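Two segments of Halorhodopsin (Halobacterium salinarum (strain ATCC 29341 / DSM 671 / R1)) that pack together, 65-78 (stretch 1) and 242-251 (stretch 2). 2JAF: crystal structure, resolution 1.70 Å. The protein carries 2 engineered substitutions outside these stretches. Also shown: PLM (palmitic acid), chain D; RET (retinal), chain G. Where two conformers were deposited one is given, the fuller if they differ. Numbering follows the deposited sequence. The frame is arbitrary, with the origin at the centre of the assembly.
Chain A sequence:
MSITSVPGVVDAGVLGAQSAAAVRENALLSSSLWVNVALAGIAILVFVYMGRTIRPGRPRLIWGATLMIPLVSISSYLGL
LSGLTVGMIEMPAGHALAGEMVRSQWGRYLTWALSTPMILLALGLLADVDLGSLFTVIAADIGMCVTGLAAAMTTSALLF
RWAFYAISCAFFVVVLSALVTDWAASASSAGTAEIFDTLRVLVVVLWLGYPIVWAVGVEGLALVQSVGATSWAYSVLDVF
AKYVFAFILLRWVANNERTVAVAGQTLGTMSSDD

Stretch 1, residues 65-78: ATLMIPLVSISSYL
Stretch 2 242-251: KYVFAFILLR

Two helical segments, 65-78 and 242-251, each part of a longer helix that continues at both ends, run nearly antiparallel, their N-to-C directions 169° apart and their axes 9.6 Å apart at closest approach. The register is fixed by CA-to-CA distances: Thr66 to Ala246 6.1 Å, Ile69 to Lys242 6.6 Å and Pro70 to Tyr243 6.7 Å. Neither backbone is ideal. The first helix kinks where the N of Ile69 and Pro70 lack the bond to the turn before; proline has no amide hydrogen to give, and Ile69 N reaches Thr66 O instead, at 3.1 Å. The second has a wider pi-type turn at 242-244, Lys242 having phi/psi of -112/-66.

The tightest backbone pairing uses the smallest side chain in the contact. Ala246 points its CB toward the partner helix, and Thr66, chi1 m, sets CG2 3.5 Å from that CB; Thr66 OG1 is satisfied elsewhere in the structure. Leu250, t/p, borders the same methyl, its CB 4.4 Å from Thr66 CG2.

One turn on, Ile69 is m/t, an extended form that carries CD1 to 4.5 Å from Ala246 CB while CG2 lies 3.7 Å from Lys242 CG. Lys242 is m, t, t through chi3, so its methylenes stay extended and cross the face of the first helix, with CD 3.9 Å from Ser73 CB; chi4 then turns p at the end, where NZ is bonded covalently to retinal C15 at 1.3 Å. The aliphatic stem thus packs while the nitrogen serves the chromophore.

Tyr243 starts sideways, but chi1 of -42° and chi2 of -33° bring its end nearer. CE1 lies 4.3 Å from Pro70 CB, and OH forms a 2.7 Å hydrogen bond with OG of Ser73, whose chi1 is t. Tyr77, chi1 m, approaches that hydroxyl obliquely, its CE2 4.0 Å from Tyr243 OH. Ser75, also t, instead donates from OG to palmitic acid O2 at 2.7 Å.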

# COMPACT_ATOMS: atom_id res chain seq x y z
N ALA A 65 0.36 -4.28 17.60
CA ALA A 65 -0.52 -4.38 16.45
C ALA A 65 -1.94 -4.05 16.87
O ALA A 65 -2.69 -3.41 16.14
CB ALA A 65 -0.46 -5.79 15.87
N THR A 66 -2.30 -4.48 18.08
CA THR A 66 -3.63 -4.23 18.60
C THR A 66 -3.84 -2.75 18.94
O THR A 66 -4.91 -2.20 18.70
CB THR A 66 -3.90 -5.08 19.86
OG1 THR A 66 -3.74 -6.47 19.52
CG2 THR A 66 -5.32 -4.86 20.36
N LEU A 67 -2.81 -2.12 19.49
CA LEU A 67 -2.87 -0.70 19.85
C LEU A 67 -3.20 0.18 18.65
O LEU A 67 -3.86 1.21 18.78
CB LEU A 67 -1.54 -0.24 20.45
CG LEU A 67 -1.33 -0.47 21.95
CD1 LEU A 67 0.08 -0.07 22.33
CD2 LEU A 67 -2.36 0.34 22.73
N MET A 68 -2.72 -0.22 17.49
CA MET A 68 -2.94 0.57 16.29
C MET A 68 -4.32 0.47 15.67
O MET A 68 -4.68 1.31 14.85
CB MET A 68 -1.90 0.23 15.25
CG MET A 68 -0.56 0.84 15.58
SD MET A 68 0.47 0.74 14.15
CE MET A 68 1.17 -0.88 14.41
N ILE A 69 -5.09 -0.54 16.05
CA ILE A 69 -6.43 -0.67 15.51
C ILE A 69 -7.22 0.59 15.86
O ILE A 69 -7.80 1.22 14.99
CB ILE A 69 -7.13 -1.95 16.04
CG1 ILE A 69 -6.43 -3.17 15.44
CG2 ILE A 69 -8.61 -1.93 15.68
CD1 ILE A 69 -6.84 -4.50 16.06
N PRO A 70 -7.23 0.98 17.15
CA PRO A 70 -7.98 2.20 17.48
C PRO A 70 -7.27 3.47 17.02
O PRO A 70 -7.90 4.51 16.84
CB PRO A 70 -8.13 2.11 19.00
CG PRO A 70 -6.89 1.36 19.42
CD PRO A 70 -6.80 0.28 18.38
N LEU A 71 -5.95 3.38 16.82
CA LEU A 71 -5.18 4.53 16.35
C LEU A 71 -5.61 4.87 14.92
O LEU A 71 -5.84 6.03 14.59
CB LEU A 71 -3.68 4.23 16.39
CG LEU A 71 -3.02 4.37 17.76
CD1 LEU A 71 -1.60 3.84 17.71
CD2 LEU A 71 -3.04 5.83 18.18
N VAL A 72 -5.71 3.85 14.07
CA VAL A 72 -6.14 4.05 12.69
C VAL A 72 -7.60 4.51 12.69
O VAL A 72 -8.01 5.36 11.88
CB VAL A 72 -6.03 2.75 11.86
CG1 VAL A 72 -6.52 2.98 10.42
CG2 VAL A 72 -4.58 2.26 11.86
N SER A 73 -8.39 3.95 13.60
CA SER A 73 -9.80 4.30 13.70
C SER A 73 -10.00 5.79 14.00
O SER A 73 -10.80 6.46 13.35
CB SER A 73 -10.48 3.47 14.79
OG SER A 73 -11.87 3.74 14.85
N ILE A 74 -9.26 6.32 14.98
CA ILE A 74 -9.40 7.74 15.32
C ILE A 74 -9.07 8.58 14.10
O ILE A 74 -9.73 9.58 13.83
CB ILE A 74 -8.47 8.16 16.47
CG1 ILE A 74 -8.84 7.41 17.75
CG2 ILE A 74 -8.59 9.67 16.70
CD1 ILE A 74 -8.01 7.80 18.95
N SER A 75 -8.03 8.18 13.38
CA SER A 75 -7.61 8.89 12.17
C SER A 75 -8.77 8.95 11.18
O SER A 75 -9.02 9.98 10.57
CB SER A 75 -6.43 8.18 11.52
OG SER A 75 -6.14 8.73 10.25
N SER A 76 -9.47 7.83 11.04
CA SER A 76 -10.59 7.76 10.11
C SER A 76 -11.69 8.75 10.49
O SER A 76 -12.16 9.52 9.65
CB SER A 76 -11.18 6.35 10.08
OG SER A 76 -12.26 6.28 9.17
N TYR A 77 -12.09 8.74 11.75
CA TYR A 77 -13.13 9.63 12.20
C TYR A 77 -12.76 11.12 12.11
O TYR A 77 -13.62 11.96 11.86
CB TYR A 77 -13.58 9.24 13.61
CG TYR A 77 -14.48 8.01 13.57
CD1 TYR A 77 -15.82 8.11 13.18
CD2 TYR A 77 -13.97 6.74 13.84
CE1 TYR A 77 -16.63 6.98 13.05
CE2 TYR A 77 -14.77 5.60 13.72
CZ TYR A 77 -16.09 5.73 13.32
OH TYR A 77 -16.87 4.60 13.17
N LEU A 78 -11.48 11.43 12.29
CA LEU A 78 -11.03 12.82 12.16
C LEU A 78 -11.17 13.24 10.70
O LEU A 78 -11.54 14.37 10.39
CB LEU A 78 -9.57 12.96 12.59
CG LEU A 78 -9.23 12.64 14.04
CD1 LEU A 78 -7.72 12.75 14.25
CD2 LEU A 78 -9.98 13.60 14.97
N LYS A 242 -13.81 -3.51 16.21
CA LYS A 242 -12.49 -2.97 16.54
C LYS A 242 -12.17 -2.89 18.03
O LYS A 242 -11.27 -3.58 18.52
CB LYS A 242 -12.30 -1.57 15.95
CG LYS A 242 -12.08 -1.52 14.46
CD LYS A 242 -11.87 -0.08 14.02
CE LYS A 242 -11.42 0.04 12.58
NZ LYS A 242 -12.43 -0.43 11.64
N TYR A 243 -12.90 -2.04 18.74
CA TYR A 243 -12.61 -1.84 20.16
C TYR A 243 -12.87 -3.06 21.03
O TYR A 243 -11.97 -3.50 21.74
CB TYR A 243 -13.37 -0.62 20.69
CG TYR A 243 -13.36 0.58 19.76
CD1 TYR A 243 -12.26 0.85 18.94
CD2 TYR A 243 -14.48 1.41 19.65
CE1 TYR A 243 -12.28 1.90 18.01
CE2 TYR A 243 -14.51 2.46 18.73
CZ TYR A 243 -13.42 2.70 17.92
OH TYR A 243 -13.48 3.69 16.96
N VAL A 244 -14.09 -3.61 20.97
CA VAL A 244 -14.41 -4.78 21.78
C VAL A 244 -13.56 -5.96 21.33
O VAL A 244 -13.00 -6.69 22.16
CB VAL A 244 -15.92 -5.14 21.70
CG1 VAL A 244 -16.19 -6.47 22.41
CG2 VAL A 244 -16.75 -4.05 22.37
N PHE A 245 -13.43 -6.13 20.02
CA PHE A 245 -12.63 -7.21 19.46
C PHE A 245 -11.20 -7.14 19.99
O PHE A 245 -10.64 -8.15 20.44
CB PHE A 245 -12.62 -7.12 17.93
CG PHE A 245 -11.65 -8.06 17.26
CD1 PHE A 245 -10.32 -7.68 17.07
CD2 PHE A 245 -12.06 -9.31 16.83
CE1 PHE A 245 -9.42 -8.55 16.46
CE2 PHE A 245 -11.17 -10.18 16.22
CZ PHE A 245 -9.85 -9.80 16.03
N ALA A 246 -10.61 -5.95 19.93
CA ALA A 246 -9.23 -5.75 20.40
C ALA A 246 -9.12 -6.00 21.89
O ALA A 246 -8.12 -6.55 22.36
CB ALA A 246 -8.77 -4.33 20.07
N PHE A 247 -10.14 -5.61 22.65
CA PHE A 247 -10.13 -5.82 24.09
C PHE A 247 -10.07 -7.31 24.43
O PHE A 247 -9.27 -7.75 25.26
CB PHE A 247 -11.37 -5.21 24.74
CG PHE A 247 -11.47 -5.48 26.22
CD1 PHE A 247 -10.62 -4.84 27.11
CD2 PHE A 247 -12.37 -6.42 26.71
CE1 PHE A 247 -10.67 -5.12 28.48
CE2 PHE A 247 -12.43 -6.72 28.07
CZ PHE A 247 -11.57 -6.07 28.96
N ILE A 248 -10.94 -8.08 23.78
CA ILE A 248 -11.00 -9.52 24.01
C ILE A 248 -9.69 -10.19 23.64
O ILE A 248 -9.19 -11.05 24.38
CB ILE A 248 -12.15 -10.15 23.19
CG1 ILE A 248 -13.49 -9.63 23.72
CG2 ILE A 248 -12.07 -11.68 23.25
CD1 ILE A 248 -14.69 -10.04 22.88
N LEU A 249 -9.13 -9.81 22.49
CA LEU A 249 -7.87 -10.38 22.03
C LEU A 249 -6.72 -10.05 22.98
O LEU A 249 -5.99 -10.95 23.42
CB LEU A 249 -7.56 -9.88 20.62
CG LEU A 249 -6.19 -10.11 19.97
CD1 LEU A 249 -5.62 -11.47 20.33
CD2 LEU A 249 -6.36 -9.98 18.46
N LEU A 250 -6.58 -8.77 23.32
CA LEU A 250 -5.50 -8.33 24.20
C LEU A 250 -5.59 -8.93 25.60
O LEU A 250 -4.58 -9.35 26.17
CB LEU A 250 -5.51 -6.80 24.28
CG LEU A 250 -4.33 -6.15 25.01
CD1 LEU A 250 -3.02 -6.69 24.47
CD2 LEU A 250 -4.40 -4.64 24.83
N ARG A 251 -6.80 -8.97 26.16
CA ARG A 251 -7.00 -9.51 27.50
C ARG A 251 -6.56 -10.97 27.56
O ARG A 251 -5.97 -11.40 28.55
CB ARG A 251 -8.47 -9.39 27.91
CG ARG A 251 -8.76 -9.91 29.32
CD ARG A 251 -10.23 -9.78 29.71
NE ARG A 251 -11.10 -10.54 28.83
CZ ARG A 251 -12.43 -10.58 28.92
NH1 ARG A 251 -13.06 -9.89 29.87
NH2 ARG A 251 -13.14 -11.30 28.06
C1 PLM D . -7.35 9.23 7.05
O1 PLM D . -7.41 10.47 7.05
O2 PLM D . -7.64 8.55 8.07
C2 PLM D . -6.94 8.55 5.76
C3 PLM D . -5.85 7.49 5.88
C4 PLM D . -5.60 6.92 4.49
C5 PLM D . -4.51 5.87 4.56
C6 PLM D . -4.95 4.54 3.99
C7 PLM D . -3.68 3.72 3.86
C8 PLM D . -3.94 2.34 3.30
C9 PLM D . -2.63 1.58 3.24
CA PLM D . -2.83 0.20 2.64
CB PLM D . -1.75 -0.86 2.85
CC PLM D . -1.45 -1.28 4.28
CD PLM D . -0.40 -2.38 4.25
CE PLM D . -0.07 -2.86 5.66
CF PLM D . 1.14 -3.78 5.57
CG PLM D . 1.51 -4.30 6.95
C1 RET G . -18.08 -3.07 1.55
C2 RET G . -18.95 -2.91 0.21
C3 RET G . -18.65 -3.91 -0.93
C4 RET G . -18.87 -5.42 -0.44
C5 RET G . -18.15 -5.78 0.92
C6 RET G . -17.75 -4.66 1.92
C7 RET G . -16.98 -5.06 3.14
C8 RET G . -16.38 -4.34 4.13
C9 RET G . -15.88 -4.89 5.36
C10 RET G . -15.45 -3.86 6.20
C11 RET G . -14.94 -4.05 7.46
C12 RET G . -14.60 -2.94 8.25
C13 RET G . -13.99 -3.05 9.57
C14 RET G . -13.69 -1.78 10.14
C15 RET G . -12.92 -1.58 11.26
C16 RET G . -16.76 -2.26 1.23
C17 RET G . -18.93 -2.33 2.70
C18 RET G . -17.90 -7.27 1.15
C19 RET G . -16.00 -6.47 5.72
C20 RET G . -13.73 -4.41 10.26